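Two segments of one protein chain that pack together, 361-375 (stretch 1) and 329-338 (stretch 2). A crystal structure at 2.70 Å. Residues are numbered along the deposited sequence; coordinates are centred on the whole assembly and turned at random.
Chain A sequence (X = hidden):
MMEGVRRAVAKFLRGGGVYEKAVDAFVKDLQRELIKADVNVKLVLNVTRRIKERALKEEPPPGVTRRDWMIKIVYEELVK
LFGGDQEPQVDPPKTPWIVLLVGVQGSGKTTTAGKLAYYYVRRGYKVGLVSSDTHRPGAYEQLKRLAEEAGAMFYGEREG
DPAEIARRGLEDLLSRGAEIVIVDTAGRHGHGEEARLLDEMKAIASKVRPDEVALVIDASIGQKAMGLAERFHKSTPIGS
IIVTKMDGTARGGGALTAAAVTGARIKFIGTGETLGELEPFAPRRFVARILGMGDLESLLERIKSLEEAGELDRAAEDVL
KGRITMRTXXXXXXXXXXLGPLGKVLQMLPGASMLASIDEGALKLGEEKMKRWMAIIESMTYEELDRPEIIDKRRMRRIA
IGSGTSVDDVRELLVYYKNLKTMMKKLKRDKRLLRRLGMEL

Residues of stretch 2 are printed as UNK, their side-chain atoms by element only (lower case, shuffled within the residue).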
# COMPACT_ATOMS: atom_id res chain seq x y z
N GLY A 361 13.48 3.55 38.91
CA GLY A 361 14.28 2.62 38.10
C GLY A 361 13.48 1.43 37.58
O GLY A 361 14.12 0.45 37.15
N ALA A 362 12.14 1.52 37.60
CA ALA A 362 11.20 0.54 37.01
C ALA A 362 10.96 0.87 35.54
O ALA A 362 10.96 -0.08 34.73
CB ALA A 362 9.90 0.52 37.79
N LEU A 363 10.74 2.15 35.20
CA LEU A 363 10.51 2.63 33.81
C LEU A 363 11.76 3.36 33.29
O LEU A 363 11.59 4.28 32.46
CB LEU A 363 9.29 3.56 33.75
CG LEU A 363 8.00 2.99 34.35
CD1 LEU A 363 6.82 3.91 34.05
CD2 LEU A 363 7.74 1.58 33.83
N LYS A 364 12.95 2.95 33.74
CA LYS A 364 14.27 3.51 33.32
C LYS A 364 15.24 2.36 33.02
O LYS A 364 16.33 2.29 33.61
CB LYS A 364 14.79 4.47 34.40
CG LYS A 364 15.38 5.77 33.85
CD LYS A 364 16.50 6.33 34.70
CE LYS A 364 16.32 7.80 35.01
NZ LYS A 364 15.13 8.06 35.85
N LEU A 365 14.84 1.46 32.12
CA LEU A 365 15.69 0.37 31.60
C LEU A 365 16.18 0.85 30.23
O LEU A 365 15.47 1.67 29.61
CB LEU A 365 14.86 -0.92 31.49
CG LEU A 365 14.29 -1.53 32.78
CD1 LEU A 365 13.79 -0.48 33.75
CD2 LEU A 365 13.16 -2.49 32.45
N GLY A 366 17.35 0.38 29.76
CA GLY A 366 17.89 0.70 28.42
C GLY A 366 17.03 0.08 27.32
O GLY A 366 16.01 -0.52 27.65
N GLU A 367 17.42 0.20 26.06
CA GLU A 367 16.79 -0.61 24.99
C GLU A 367 17.32 -2.04 25.15
O GLU A 367 16.50 -2.97 25.29
CB GLU A 367 17.08 -0.05 23.59
CG GLU A 367 15.87 -0.08 22.67
CD GLU A 367 15.50 -1.43 22.08
OE1 GLU A 367 16.41 -2.19 21.76
OE2 GLU A 367 14.29 -1.71 21.92
N GLU A 368 18.64 -2.19 25.17
CA GLU A 368 19.32 -3.50 25.17
C GLU A 368 18.84 -4.31 26.38
O GLU A 368 18.61 -5.52 26.18
CB GLU A 368 20.85 -3.37 25.16
CG GLU A 368 21.46 -3.48 23.77
CD GLU A 368 20.94 -4.62 22.90
OE1 GLU A 368 20.69 -5.74 23.45
OE2 GLU A 368 20.77 -4.37 21.68
N LYS A 369 18.70 -3.69 27.56
CA LYS A 369 18.36 -4.41 28.83
C LYS A 369 16.95 -5.00 28.72
O LYS A 369 16.74 -6.15 29.18
CB LYS A 369 18.49 -3.49 30.05
CG LYS A 369 18.22 -4.19 31.38
CD LYS A 369 18.88 -3.53 32.59
CE LYS A 369 20.22 -4.13 32.97
NZ LYS A 369 21.36 -3.39 32.38
N MET A 370 16.03 -4.25 28.11
CA MET A 370 14.66 -4.74 27.78
C MET A 370 14.75 -5.85 26.73
O MET A 370 14.08 -6.87 26.93
CB MET A 370 13.78 -3.60 27.27
CG MET A 370 13.52 -2.53 28.34
SD MET A 370 12.26 -1.33 27.88
CE MET A 370 12.90 0.22 28.51
N LYS A 371 15.58 -5.68 25.69
CA LYS A 371 15.70 -6.65 24.55
C LYS A 371 16.27 -7.98 25.06
O LYS A 371 15.88 -9.04 24.52
CB LYS A 371 16.56 -6.09 23.42
CG LYS A 371 16.58 -6.89 22.12
CD LYS A 371 17.91 -7.59 21.84
CE LYS A 371 18.04 -8.14 20.43
NZ LYS A 371 18.23 -7.06 19.42
N ARG A 372 17.16 -7.93 26.05
CA ARG A 372 17.81 -9.14 26.63
C ARG A 372 16.78 -9.84 27.51
O ARG A 372 16.63 -11.07 27.41
CB ARG A 372 19.06 -8.79 27.46
CG ARG A 372 20.32 -8.44 26.67
CD ARG A 372 21.57 -8.46 27.55
NE ARG A 372 21.47 -7.65 28.77
CZ ARG A 372 21.76 -6.35 28.86
NH1 ARG A 372 22.18 -5.68 27.80
NH2 ARG A 372 21.61 -5.72 30.01
N TRP A 373 16.08 -9.05 28.33
CA TRP A 373 15.03 -9.55 29.25
C TRP A 373 13.93 -10.24 28.45
O TRP A 373 13.45 -11.29 28.93
CB TRP A 373 14.50 -8.39 30.10
CG TRP A 373 15.43 -8.06 31.21
CD1 TRP A 373 16.71 -8.51 31.37
CD2 TRP A 373 15.17 -7.18 32.32
NE1 TRP A 373 17.26 -7.99 32.51
CE2 TRP A 373 16.34 -7.16 33.11
CE3 TRP A 373 14.07 -6.41 32.73
CZ2 TRP A 373 16.42 -6.41 34.29
CZ3 TRP A 373 14.16 -5.67 33.90
CH2 TRP A 373 15.32 -5.67 34.66
N MET A 374 13.57 -9.71 27.28
CA MET A 374 12.52 -10.31 26.42
C MET A 374 13.03 -11.66 25.88
O MET A 374 12.28 -12.65 25.98
CB MET A 374 12.07 -9.35 25.31
CG MET A 374 10.99 -8.35 25.81
SD MET A 374 10.45 -7.04 24.63
CE MET A 374 10.09 -8.06 23.20
N ALA A 375 14.28 -11.74 25.43
CA ALA A 375 14.91 -12.99 24.92
C ALA A 375 14.88 -14.06 26.02
O ALA A 375 14.54 -15.22 25.71
CB ALA A 375 16.33 -12.72 24.49
N UNK A 329 5.44 -8.38 32.55
CA UNK A 329 6.78 -7.79 32.29
C UNK A 329 7.10 -7.88 30.79
O UNK A 329 7.59 -6.89 30.21
c UNK A 329 9.25 -7.91 32.79
c UNK A 329 8.66 -8.88 35.54
c UNK A 329 7.88 -8.46 33.15
c UNK A 329 7.58 -8.32 34.64
N UNK A 330 6.84 -9.03 30.18
CA UNK A 330 7.09 -9.21 28.73
C UNK A 330 6.29 -8.18 27.92
O UNK A 330 6.86 -7.62 26.98
c UNK A 330 6.53 -10.86 24.51
c UNK A 330 8.35 -11.30 26.52
c UNK A 330 6.19 -10.63 25.83
c UNK A 330 7.08 -10.87 26.85
c UNK A 330 6.72 -10.61 28.29
o UNK A 330 8.14 -11.59 22.89
c UNK A 330 8.70 -11.55 25.20
c UNK A 330 7.79 -11.33 24.19
N UNK A 331 5.02 -7.95 28.28
CA UNK A 331 4.11 -7.02 27.56
C UNK A 331 4.56 -5.59 27.87
O UNK A 331 4.50 -4.74 26.94
c UNK A 331 0.48 -8.47 27.59
c UNK A 331 -0.26 -10.72 28.32
n UNK A 331 0.01 -10.45 29.58
n UNK A 331 -0.06 -9.81 27.37
c UNK A 331 1.98 -8.44 27.35
c UNK A 331 2.65 -7.22 27.98
n UNK A 331 -0.73 -11.92 27.99
N UNK A 332 4.96 -5.36 29.12
CA UNK A 332 5.50 -4.08 29.63
C UNK A 332 6.74 -3.69 28.82
O UNK A 332 6.77 -2.56 28.33
c UNK A 332 6.27 -2.88 31.75
o UNK A 332 5.83 -3.52 34.01
c UNK A 332 6.65 -3.09 33.19
c UNK A 332 5.83 -4.20 31.12
n UNK A 332 7.91 -2.82 33.49
N UNK A 333 7.70 -4.60 28.65
CA UNK A 333 8.97 -4.32 27.93
C UNK A 333 8.65 -4.03 26.46
O UNK A 333 9.07 -2.96 25.98
c UNK A 333 11.28 -4.73 30.04
c UNK A 333 9.93 -5.51 28.07
c UNK A 333 11.07 -7.18 29.59
c UNK A 333 10.38 -5.82 29.50
N UNK A 334 7.92 -4.94 25.79
CA UNK A 334 7.48 -4.74 24.38
C UNK A 334 6.95 -3.32 24.22
O UNK A 334 7.42 -2.62 23.33
n UNK A 334 1.89 -4.67 21.22
c UNK A 334 2.87 -5.17 21.95
c UNK A 334 6.40 -5.74 23.96
n UNK A 334 2.94 -4.87 23.24
c UNK A 334 5.93 -5.54 22.52
c UNK A 334 4.92 -6.57 22.05
n UNK A 334 3.79 -5.96 21.37
N UNK A 335 6.03 -2.92 25.10
CA UNK A 335 5.36 -1.60 25.10
C UNK A 335 6.40 -0.48 25.23
O UNK A 335 6.38 0.46 24.40
c UNK A 335 4.32 -1.54 26.20
N UNK A 336 7.28 -0.58 26.23
CA UNK A 336 8.32 0.44 26.54
C UNK A 336 9.29 0.57 25.35
O UNK A 336 9.56 1.73 24.93
s UNK A 336 9.19 -0.65 30.41
c UNK A 336 8.29 0.09 29.05
c UNK A 336 10.29 0.71 30.80
c UNK A 336 9.11 0.03 27.79
N UNK A 337 9.79 -0.56 24.84
CA UNK A 337 10.72 -0.60 23.68
C UNK A 337 10.17 0.27 22.54
O UNK A 337 10.71 1.36 22.34
n UNK A 337 14.00 -4.66 20.43
n UNK A 337 12.99 -3.96 22.35
c UNK A 337 13.40 -4.95 21.57
c UNK A 337 12.31 -4.14 23.62
c UNK A 337 11.90 -2.80 24.19
c UNK A 337 10.96 -2.05 23.26
n UNK A 337 13.21 -6.21 21.93
N UNK A 338 9.13 -0.16 21.81
CA UNK A 338 8.48 0.70 20.78
C UNK A 338 7.66 1.75 21.52
O UNK A 338 6.47 1.52 21.74
c UNK A 338 6.70 -1.17 20.19
c UNK A 338 7.64 -0.05 19.73
c UNK A 338 7.69 -2.75 18.43
c UNK A 338 6.43 -2.19 19.08
n UNK A 338 7.40 -3.64 17.27

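Position 329 carries four carbons, forked at the first, with one arm two carbons long. Beta-branching with unequal arms defines isoleucine, I329; its CA-to-CB bond points toward stretch 1, but its nearest approach is I329 CG2 to W373 CE3, 5.0 Å, beyond contact range.

Position 330 has one carbon, then a six-carbon ring bearing a single oxygen, with M374 O at the ring edge: tyrosine, Y330. Its CE1 lies 4.0 Å from M374 CG, and M374 SD stands 5.1 Å from the ring centroid, 18° off the normal, a sulfur-aromatic contact.

Position 331 shows three carbons, a nitrogen, then a carbon with two more nitrogens, touching nothing on stretch 1. This guanidinium pattern is arginine, R331, directed away.

Position 332 has three carbons, the third bearing one oxygen and one nitrogen, an amide near A362 and at glutamine's length. Q332 NE2 comes within 4.3 Å of A362 O, too far for a hydrogen bond, and is satisfied elsewhere in the structure.

Position 333 has four carbons forked at the second, touching L365, M370, W373 and M374; the fork identifies leucine. L333 points toward stretch 1: its CD2 meets M370 CG at 3.6 Å and L365 CD2 at 3.8 Å, while CD1 reaches W373 CB at 3.7 Å.

Position 334 repeats the guanidinium pattern, and its backbone N lies 3.5 Å from M374 SD: R334, whose CB points away.

Position 335 has one side-chain carbon and no contact, hence alanine; A335 faces away.

Position 336 is an unbranched run of two carbons, a sulfur and a carbon, packed on M370 and L363; only methionine fits. M336 CB lies 3.4 Å from M370 SD, and M336 CE 3.6 Å from L363 CA.

Position 337 is a third guanidinium chain, reaching E367, K371, M370 and M374: R337. Its NE donates to E367 OE2 at 2.6 Å and 147°, within a salt bridge; the NH2 bond to E367 OE2, 3.3 Å at 123°, is weak. K371 CG covers one guanidinium face, 3.4 Å from R337 NH1.

Position 338 has four carbons in a row ending in nitrogen, a lysine; K338 leaves helical phi/psi and points away.

The helices run roughly antiparallel, at 145°, with axes 9.6 Å apart at closest approach. Leucine and methionine side chains supply most of the apolar packing, joined by W373 and Y330. R337 sits as a knob among E367, M370, K371 and M374: its CG packs 3.7 Å from M370 CB while its charged end meets E367. The contact buries 751 Å².

Stretch 2 (329-338) IYRQLRAMRK
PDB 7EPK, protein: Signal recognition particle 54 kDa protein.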